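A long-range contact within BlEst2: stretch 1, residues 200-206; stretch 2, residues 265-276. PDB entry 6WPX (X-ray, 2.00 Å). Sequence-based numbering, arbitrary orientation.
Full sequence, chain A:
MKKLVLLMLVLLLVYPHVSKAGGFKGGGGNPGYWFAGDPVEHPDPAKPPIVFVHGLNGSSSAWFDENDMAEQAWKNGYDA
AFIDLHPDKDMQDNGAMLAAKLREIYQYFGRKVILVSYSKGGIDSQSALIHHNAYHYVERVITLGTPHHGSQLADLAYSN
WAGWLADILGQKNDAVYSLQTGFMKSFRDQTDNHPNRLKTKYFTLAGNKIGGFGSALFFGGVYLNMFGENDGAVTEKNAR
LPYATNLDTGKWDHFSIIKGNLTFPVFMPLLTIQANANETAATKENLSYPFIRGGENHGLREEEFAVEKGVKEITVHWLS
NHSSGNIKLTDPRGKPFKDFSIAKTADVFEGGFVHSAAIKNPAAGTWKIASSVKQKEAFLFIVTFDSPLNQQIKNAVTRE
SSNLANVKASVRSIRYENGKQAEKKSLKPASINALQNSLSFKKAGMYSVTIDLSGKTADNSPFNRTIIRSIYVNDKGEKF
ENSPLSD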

ATOM      1  N   THR A 200     -25.816  -2.913   0.496  1.00 29.46           N
ATOM      2  CA  THR A 200     -25.258  -1.857  -0.380  1.00 27.52           C
ATOM      3  C   THR A 200     -24.462  -2.462  -1.537  1.00 28.73           C
ATOM      4  O   THR A 200     -23.778  -3.440  -1.348  1.00 26.66           O
ATOM      5  CB  THR A 200     -24.398  -0.830   0.365  1.00 31.45           C
ATOM      6  OG1 THR A 200     -24.828  -0.587   1.698  1.00 31.00           O
ATOM      7  CG2 THR A 200     -24.247   0.459  -0.401  1.00 24.51           C
ATOM      8  N   LYS A 201     -24.609  -1.856  -2.703  1.00 25.88           N
ATOM      9  CA  LYS A 201     -23.863  -2.298  -3.886  1.00 24.81           C
ATOM     10  C   LYS A 201     -22.513  -1.581  -3.889  1.00 24.72           C
ATOM     11  O   LYS A 201     -22.453  -0.418  -3.662  1.00 24.74           O
ATOM     12  CB  LYS A 201     -24.624  -1.974  -5.168  1.00 28.73           C
ATOM     13  CG  LYS A 201     -23.948  -2.520  -6.409  1.00 43.16           C
ATOM     14  CD  LYS A 201     -23.953  -4.034  -6.472  1.00 54.40           C
ATOM     15  CE  LYS A 201     -23.024  -4.622  -7.523  1.00 55.67           C
ATOM     16  NZ  LYS A 201     -22.113  -3.624  -8.106  1.00 32.96           N
ATOM     17  N   TYR A 202     -21.489  -2.330  -4.207  1.00 21.69           N
ATOM     18  CA  TYR A 202     -20.090  -1.887  -4.304  1.00 19.33           C
ATOM     19  C   TYR A 202     -19.541  -2.011  -5.698  1.00 19.87           C
ATOM     20  O   TYR A 202     -19.826  -2.983  -6.405  1.00 19.30           O
ATOM     21  CB  TYR A 202     -19.182  -2.686  -3.350  1.00 21.21           C
ATOM     22  CG  TYR A 202     -19.462  -2.385  -1.902  1.00 25.06           C
ATOM     23  CD1 TYR A 202     -18.823  -1.336  -1.253  1.00 27.95           C
ATOM     24  CD2 TYR A 202     -20.401  -3.124  -1.186  1.00 26.70           C
ATOM     25  CE1 TYR A 202     -19.134  -1.007   0.063  1.00 32.44           C
ATOM     26  CE2 TYR A 202     -20.703  -2.821   0.136  1.00 28.29           C
ATOM     27  CZ  TYR A 202     -20.061  -1.767   0.761  1.00 37.92           C
ATOM     28  OH  TYR A 202     -20.352  -1.474   2.064  1.00 43.35           O
ATOM     29  N   PHE A 203     -18.726  -1.017  -6.071  1.00 15.43           N
ATOM     30  CA  PHE A 203     -17.993  -0.940  -7.334  1.00 14.22           C
ATOM     31  C   PHE A 203     -16.573  -0.582  -7.000  1.00 17.47           C
ATOM     32  O   PHE A 203     -16.334   0.290  -6.158  1.00 17.32           O
ATOM     33  CB  PHE A 203     -18.555   0.150  -8.248  1.00 14.90           C
ATOM     34  CG  PHE A 203     -19.933  -0.114  -8.781  1.00 16.52           C
ATOM     35  CD1 PHE A 203     -21.055   0.181  -8.022  1.00 18.65           C
ATOM     36  CD2 PHE A 203     -20.113  -0.645 -10.057  1.00 18.26           C
ATOM     37  CE1 PHE A 203     -22.339  -0.052  -8.530  1.00 20.56           C
ATOM     38  CE2 PHE A 203     -21.392  -0.866 -10.564  1.00 21.23           C
ATOM     39  CZ  PHE A 203     -22.496  -0.572  -9.796  1.00 19.82           C
ATOM     40  N   THR A 204     -15.629  -1.205  -7.677  1.00 14.88           N
ATOM     41  CA  THR A 204     -14.224  -0.858  -7.444  1.00 13.97           C
ATOM     42  C   THR A 204     -13.572  -0.492  -8.737  1.00 15.73           C
ATOM     43  O   THR A 204     -13.840  -1.104  -9.771  1.00 17.71           O
ATOM     44  CB  THR A 204     -13.426  -1.970  -6.732  1.00 16.81           C
ATOM     45  OG1 THR A 204     -13.221  -3.046  -7.633  1.00 17.65           O
ATOM     46  CG2 THR A 204     -14.076  -2.458  -5.418  1.00 14.64           C
ATOM     47  N   LEU A 205     -12.739   0.524  -8.679  1.00 11.43           N
ATOM     48  CA  LEU A 205     -11.887   0.952  -9.780  1.00 11.25           C
ATOM     49  C   LEU A 205     -10.466   0.775  -9.272  1.00 13.18           C
ATOM     50  O   LEU A 205     -10.199   0.958  -8.076  1.00 11.37           O
ATOM     51  CB  LEU A 205     -12.108   2.420 -10.179  1.00 11.18           C
ATOM     52  CG  LEU A 205     -13.114   2.660 -11.320  1.00 16.83           C
ATOM     53  CD1 LEU A 205     -14.528   2.324 -10.860  1.00 17.46           C
ATOM     54  CD2 LEU A 205     -13.065   4.132 -11.783  1.00 16.03           C
ATOM     55  N   ALA A 206      -9.572   0.396 -10.167  1.00 12.05           N
ATOM     56  CA  ALA A 206      -8.156   0.249  -9.830  1.00 12.80           C
ATOM     57  C   ALA A 206      -7.335   0.668 -11.026  1.00 15.24           C
ATOM     58  O   ALA A 206      -7.789   0.538 -12.166  1.00 13.56           O
ATOM     59  CB  ALA A 206      -7.842  -1.194  -9.444  1.00 14.36           C
ATOM     60  N   PRO A 265     -16.004  10.607 -15.965  1.00 14.89           N
ATOM     61  CA  PRO A 265     -16.788  10.004 -17.063  1.00 14.99           C
ATOM     62  C   PRO A 265     -16.786   8.468 -17.015  1.00 18.11           C
ATOM     63  O   PRO A 265     -17.763   7.839 -17.449  1.00 14.85           O
ATOM     64  CB  PRO A 265     -16.069  10.513 -18.326  1.00 16.99           C
ATOM     65  CG  PRO A 265     -15.265  11.650 -17.910  1.00 20.59           C
ATOM     66  CD  PRO A 265     -14.867  11.398 -16.509  1.00 16.60           C
ATOM     67  N   VAL A 266     -15.701   7.866 -16.435  1.00 14.40           N
ATOM     68  CA  VAL A 266     -15.536   6.420 -16.324  1.00 12.34           C
ATOM     69  C   VAL A 266     -16.478   5.847 -15.262  1.00 15.75           C
ATOM     70  O   VAL A 266     -17.165   4.877 -15.541  1.00 15.50           O
ATOM     71  CB  VAL A 266     -14.057   5.978 -16.102  1.00 12.97           C
ATOM     72  CG1 VAL A 266     -13.965   4.441 -15.990  1.00 11.67           C
ATOM     73  CG2 VAL A 266     -13.155   6.501 -17.230  1.00 12.71           C
ATOM     74  N   PHE A 267     -16.535   6.437 -14.066  1.00 12.06           N
ATOM     75  CA  PHE A 267     -17.460   5.896 -13.069  1.00 10.63           C
ATOM     76  C   PHE A 267     -18.864   6.483 -13.193  1.00 13.94           C
ATOM     77  O   PHE A 267     -19.750   5.996 -12.518  1.00 16.76           O
ATOM     78  CB  PHE A 267     -16.902   5.991 -11.631  1.00 12.47           C
ATOM     79  CG  PHE A 267     -16.630   7.369 -11.072  1.00 14.23           C
ATOM     80  CD1 PHE A 267     -17.680   8.204 -10.689  1.00 15.79           C
ATOM     81  CD2 PHE A 267     -15.319   7.797 -10.833  1.00 15.89           C
ATOM     82  CE1 PHE A 267     -17.426   9.468 -10.154  1.00 16.87           C
ATOM     83  CE2 PHE A 267     -15.071   9.062 -10.294  1.00 17.12           C
ATOM     84  CZ  PHE A 267     -16.123   9.883  -9.950  1.00 15.55           C
ATOM     85  N   MET A 268     -19.096   7.489 -14.053  1.00 11.77           N
ATOM     86  CA  MET A 268     -20.443   8.075 -14.236  1.00 12.45           C
ATOM     87  C   MET A 268     -21.523   6.997 -14.532  1.00 18.40           C
ATOM     88  O   MET A 268     -22.540   7.010 -13.833  1.00 17.85           O
ATOM     89  CB  MET A 268     -20.485   9.210 -15.232  1.00 14.47           C
ATOM     90  CG  MET A 268     -21.873   9.894 -15.298  1.00 18.26           C
ATOM     91  SD  MET A 268     -21.953  11.246 -16.466  1.00 22.19           S
ATOM     92  CE  MET A 268     -21.733  10.366 -18.036  1.00 20.01           C
ATOM     93  N   PRO A 269     -21.312   6.014 -15.440  1.00 15.13           N
ATOM     94  CA  PRO A 269     -22.331   4.948 -15.596  1.00 15.02           C
ATOM     95  C   PRO A 269     -22.490   4.120 -14.310  1.00 17.20           C
ATOM     96  O   PRO A 269     -23.576   3.634 -14.038  1.00 16.35           O
ATOM     97  CB  PRO A 269     -21.775   4.059 -16.726  1.00 16.58           C
ATOM     98  CG  PRO A 269     -20.391   4.428 -16.870  1.00 22.08           C
ATOM     99  CD  PRO A 269     -20.195   5.824 -16.391  1.00 16.72           C
ATOM    100  N   LEU A 270     -21.425   3.985 -13.523  1.00 12.66           N
ATOM    101  CA  LEU A 270     -21.428   3.217 -12.263  1.00 13.66           C
ATOM    102  C   LEU A 270     -22.231   3.923 -11.177  1.00 19.30           C
ATOM    103  O   LEU A 270     -22.585   3.306 -10.179  1.00 19.22           O
ATOM    104  CB  LEU A 270     -19.987   2.914 -11.757  1.00 12.56           C
ATOM    105  CG  LEU A 270     -19.022   2.273 -12.754  1.00 15.72           C
ATOM    106  CD1 LEU A 270     -17.764   1.810 -12.056  1.00 13.83           C
ATOM    107  CD2 LEU A 270     -19.648   1.107 -13.514  1.00 17.12           C
ATOM    108  N   LEU A 271     -22.554   5.207 -11.387  1.00 17.41           N
ATOM    109  CA  LEU A 271     -23.370   5.939 -10.430  1.00 17.21           C
ATOM    110  C   LEU A 271     -24.820   5.461 -10.495  1.00 20.57           C
ATOM    111  O   LEU A 271     -25.525   5.619  -9.515  1.00 21.81           O
ATOM    112  CB  LEU A 271     -23.322   7.470 -10.697  1.00 16.82           C
ATOM    113  CG  LEU A 271     -21.951   8.151 -10.604  1.00 18.88           C
ATOM    114  CD1 LEU A 271     -22.017   9.575 -11.183  1.00 18.31           C
ATOM    115  CD2 LEU A 271     -21.430   8.172  -9.179  1.00 15.06           C
ATOM    116  N   THR A 272     -25.265   4.894 -11.636  1.00 15.93           N
ATOM    117  CA  THR A 272     -26.684   4.528 -11.821  1.00 16.69           C
ATOM    118  C   THR A 272     -26.962   3.081 -12.222  1.00 21.08           C
ATOM    119  O   THR A 272     -28.046   2.585 -11.927  1.00 20.53           O
ATOM    120  CB  THR A 272     -27.326   5.466 -12.864  1.00 21.42           C
ATOM    121  OG1 THR A 272     -26.663   5.298 -14.144  1.00 18.43           O
ATOM    122  CG2 THR A 272     -27.296   6.929 -12.428  1.00 20.08           C
ATOM    123  N   ILE A 273     -26.038   2.441 -12.954  1.00 16.73           N
ATOM    124  CA  ILE A 273     -26.208   1.095 -13.498  1.00 18.46           C
ATOM    125  C   ILE A 273     -26.510   0.028 -12.432  1.00 24.36           C
ATOM    126  O   ILE A 273     -26.037   0.145 -11.300  1.00 21.70           O
ATOM    127  CB  ILE A 273     -24.934   0.733 -14.333  1.00 21.52           C
ATOM    128  CG1 ILE A 273     -25.222  -0.328 -15.392  1.00 23.94           C
ATOM    129  CG2 ILE A 273     -23.723   0.350 -13.448  1.00 21.59           C
ATOM    130  CD1 ILE A 273     -23.916  -0.732 -16.281  1.00 25.26           C
ATOM    131  N   GLN A 274     -27.283  -1.018 -12.798  1.00 24.27           N
ATOM    132  CA  GLN A 274     -27.526  -2.183 -11.935  1.00 26.04           C
ATOM    133  C   GLN A 274     -26.597  -3.248 -12.490  1.00 29.34           C
ATOM    134  O   GLN A 274     -26.791  -3.698 -13.603  1.00 30.53           O
ATOM    135  CB  GLN A 274     -28.993  -2.691 -12.010  1.00 29.28           C
ATOM    136  CG  GLN A 274     -30.112  -1.826 -11.409  1.00 41.38           C
ATOM    137  CD  GLN A 274     -29.740  -0.870 -10.310  1.00 54.68           C
ATOM    138  OE1 GLN A 274     -29.259  -1.254  -9.247  1.00 51.68           O
ATOM    139  NE2 GLN A 274     -29.960   0.390 -10.550  1.00 53.91           N
ATOM    140  N   ALA A 275     -25.542  -3.581 -11.771  1.00 26.60           N
ATOM    141  CA  ALA A 275     -24.556  -4.543 -12.265  1.00 27.18           C
ATOM    142  C   ALA A 275     -24.363  -5.688 -11.319  1.00 33.43           C
ATOM    143  O   ALA A 275     -24.643  -5.572 -10.126  1.00 33.85           O
ATOM    144  CB  ALA A 275     -23.218  -3.845 -12.519  1.00 26.32           C
ATOM    145  N   ASN A 276     -23.840  -6.782 -11.838  1.00 30.72           N
ATOM    146  CA  ASN A 276     -23.555  -7.955 -11.034  1.00 31.07           C
ATOM    147  C   ASN A 276     -22.112  -7.925 -10.577  1.00 33.28           C
ATOM    148  O   ASN A 276     -21.298  -7.178 -11.127  1.00 31.70           O
ATOM    149  CB  ASN A 276     -23.826  -9.216 -11.848  1.00 33.95           C
ATOM    150  CG  ASN A 276     -25.251  -9.312 -12.280  1.00 56.00           C
ATOM    151  OD1 ASN A 276     -26.155  -9.476 -11.464  1.00 51.43           O
ATOM    152  ND2 ASN A 276     -25.481  -9.115 -13.560  1.00 49.42           N
TER

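Alternate residues of stretch 1 face stretch 2: Lys201, Phe203 and Leu205 point their CA-to-CB bonds toward it, while Thr204 points away. The contact is mostly apolar packing, with no hydrogen bond crossing between the stretches. Phe203 lies at its centre. With chi1 at -68° (m) and chi2 at 83°, its ring turns one face to Leu270, and Leu270 O lies over that face, 3.7 Å from Phe203 CE1. Leu270 CB sits over the ring face as well, 4.3 Å from the Phe203 centroid and 23° off the normal, a CH-pi contact. The m, t rotamer of Leu270 (chi1 -52°, chi2 -170°) sets both methyls against Phe203, with Leu270 CD2 and Leu270 CD1 3.9 and 4.0 Å from Phe203 CD2; Leu270 CD1 also reaches Leu205 CD1 at 3.5 Å. Farther along the chain, Ile273 CG2 and Ala275 CB approach Phe203 CE2 obliquely, at 3.9 and 4.0 Å. Ile273 sets its CA-to-CB bond sideways and its t, t chain carries CD1 away from the ring, leaving the CG2 methyl to make the contact; Ala275 points toward the strand. Leu205 has chi1 at -94°, between wells, and chi2 at 69° (p). In this conformation its CD1 meets Leu270, Leu205 CD2 reaches Val266 CG1 at 4.3 Å, and both methyls lie near Phe267 CB, Leu205 CD1 at 4.4 Å and Leu205 CD2 at 4.3 Å. Phe267 starts toward the strand, but chi1 of 62° (p) leads its ring away, and Leu205 CD2 is left near the ring plane, at its edge. At the other end, Lys201 runs t, p, t before chi4 turns to 11°, nearly eclipsed. This bend accompanies a hydrogen bond from Lys201 NZ to Tyr202 O (2.9 Å) within its own stretch, and leaves Lys201 CE 3.2 Å from Ala275 O, a close approach without a hydrogen bond.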